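Local coordinates for oxidoreductase (Ralstonia eutropha, PDB 3HJ9), which binds flavin mononucleotide and is probably an oxidoreductase of the nitroreductase family, at residues 59-62 / 63-66. Numbering follows the deposited sequence.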
ATOM      1  N   PRO A  59      22.082   9.637 -10.647  1.00 17.43           N
ATOM      2  CA  PRO A  59      21.682   8.320 -10.084  1.00 16.95           C
ATOM      3  C   PRO A  59      21.613   8.318  -8.569  1.00 15.35           C
ATOM      4  O   PRO A  59      22.221   9.151  -7.945  1.00 16.00           O
ATOM      5  CB  PRO A  59      22.797   7.380 -10.572  1.00 16.68           C
ATOM      6  CG  PRO A  59      23.937   8.247 -10.806  1.00 16.89           C
ATOM      7  CD  PRO A  59      23.377   9.531 -11.351  1.00 17.15           C
ATOM      8  N   LEU A  60      20.836   7.409  -7.982  1.00 18.63           N
ATOM      9  CA  LEU A  60      20.829   7.268  -6.526  1.00 18.81           C
ATOM     10  C   LEU A  60      22.180   6.623  -6.152  1.00 19.50           C
ATOM     11  O   LEU A  60      22.665   5.740  -6.885  1.00 18.57           O
ATOM     12  CB  LEU A  60      19.686   6.372  -6.026  1.00 19.78           C
ATOM     13  CG  LEU A  60      18.257   6.918  -5.947  1.00 21.06           C
ATOM     14  CD1 LEU A  60      17.789   7.481  -7.239  1.00 21.77           C
ATOM     15  CD2 LEU A  60      17.316   5.839  -5.474  1.00 20.36           C
ATOM     16  N   PRO A  61      22.799   7.056  -5.032  1.00 19.93           N
ATOM     17  CA  PRO A  61      23.987   6.326  -4.587  1.00 19.82           C
ATOM     18  C   PRO A  61      23.579   4.907  -4.195  1.00 19.98           C
ATOM     19  O   PRO A  61      22.395   4.654  -3.877  1.00 18.78           O
ATOM     20  CB  PRO A  61      24.492   7.122  -3.373  1.00 20.53           C
ATOM     21  CG  PRO A  61      23.440   8.123  -3.049  1.00 20.61           C
ATOM     22  CD  PRO A  61      22.501   8.228  -4.195  1.00 20.39           C
ATOM     23  N   LEU A  62      24.543   4.000  -4.209  1.00 19.36           N
ATOM     24  CA  LEU A  62      24.286   2.589  -3.912  1.00 19.90           C
ATOM     25  C   LEU A  62      23.585   2.386  -2.563  1.00 20.08           C
ATOM     26  O   LEU A  62      22.707   1.528  -2.461  1.00 19.94           O
ATOM     27  CB  LEU A  62      25.584   1.771  -3.986  1.00 20.16           C
ATOM     28  CG  LEU A  62      25.471   0.250  -4.042  1.00 21.09           C
ATOM     29  CD1 LEU A  62      24.744  -0.214  -5.305  1.00 21.43           C
ATOM     30  CD2 LEU A  62      26.887  -0.323  -3.986  1.00 22.00           C
ATOM     31  N   LYS A  63      23.950   3.187  -1.556  1.00 20.67           N
ATOM     32  CA  LYS A  63      23.307   3.136  -0.225  1.00 21.73           C
ATOM     33  C   LYS A  63      21.803   3.394  -0.315  1.00 20.77           C
ATOM     34  O   LYS A  63      21.024   2.705   0.336  1.00 19.51           O
ATOM     35  CB  LYS A  63      23.940   4.152   0.750  1.00 23.78           C
ATOM     36  CG  LYS A  63      23.432   4.089   2.238  1.00 26.25           C
ATOM     37  CD  LYS A  63      24.111   5.177   3.107  1.00 28.16           C
ATOM     38  CE  LYS A  63      23.627   5.214   4.572  1.00 29.45           C
ATOM     39  NZ  LYS A  63      22.157   5.422   4.721  1.00 30.77           N
ATOM     40  N   GLN A  64      21.410   4.389  -1.112  1.00 21.48           N
ATOM     41  CA  GLN A  64      20.012   4.730  -1.289  1.00 23.39           C
ATOM     42  C   GLN A  64      19.286   3.688  -2.115  1.00 23.68           C
ATOM     43  O   GLN A  64      18.167   3.333  -1.766  1.00 23.78           O
ATOM     44  CB  GLN A  64      19.797   6.119  -1.870  1.00 25.32           C
ATOM     45  CG  GLN A  64      20.042   7.244  -0.876  1.00 27.23           C
ATOM     46  CD  GLN A  64      19.603   8.606  -1.407  1.00 28.59           C
ATOM     47  OE1 GLN A  64      19.397   8.783  -2.616  1.00 29.38           O
ATOM     48  NE2 GLN A  64      19.480   9.584  -0.503  1.00 29.38           N
ATOM     49  N   LEU A  65      19.895   3.199  -3.202  1.00 23.01           N
ATOM     50  CA  LEU A  65      19.253   2.115  -3.976  1.00 21.53           C
ATOM     51  C   LEU A  65      18.959   0.914  -3.061  1.00 21.03           C
ATOM     52  O   LEU A  65      17.869   0.343  -3.092  1.00 20.80           O
ATOM     53  CB  LEU A  65      20.132   1.686  -5.136  1.00 20.19           C
ATOM     54  CG  LEU A  65      19.624   0.611  -6.100  1.00 19.18           C
ATOM     55  CD1 LEU A  65      18.264   0.990  -6.710  1.00 17.00           C
ATOM     56  CD2 LEU A  65      20.722   0.369  -7.173  1.00 18.63           C
ATOM     57  N   SER A  66      19.927   0.584  -2.216  1.00 21.02           N
ATOM     58  CA  SER A  66      19.814  -0.526  -1.272  1.00 20.97           C
ATOM     59  C   SER A  66      18.670  -0.362  -0.292  1.00 20.92           C
ATOM     60  O   SER A  66      17.840  -1.261  -0.151  1.00 20.22           O
ATOM     61  CB  SER A  66      21.124  -0.688  -0.500  1.00 20.60           C
ATOM     62  OG  SER A  66      20.997  -1.600   0.576  1.00 21.18           O
TER
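The first turn of helix 62-73 begins at its N-cap, Pro61, whose carbonyl oxygen meets the amides of Gln64 and Leu65. The Leu65 N to Pro61 O bond is 3.0 Å and nearly straight, with N-H...O at 168°, whereas Gln64 N reaches the same Pro61 O at 2.9 Å through a weak bond bent to 121°. One residue further on, Ser66 N donates to Leu62 O at 2.9 Å. The change from loop to helix shows in the backbone: Pro61 is still extended and Leu62 already helical, and the i+4 series opens with Leu65 N to Pro61 O and continues with Ser66 N to Leu62 O.

The Gln64 side chain, with CG anti to its carbonyl carbon (chi1 -75°) and extended beyond, crosses the Pro61 ring at a slant, with OE1 3.5 Å from Pro61 CD. Leu60 crosses this chain at about a right angle, its CG 4.0 Å from Gln64 OE1. Both Leu60 and Leu65 also pack on Leu137 of strand 137-144, so the helix start and the loop before it rest on the central antiparallel sheet of this FMN-binding fold. Of the polar ends, Lys63 NZ forms a salt bridge with Glu67 along the helix, and buried Ser66 OG is hydrogen-bonded to Pro32 O and His112 NE2.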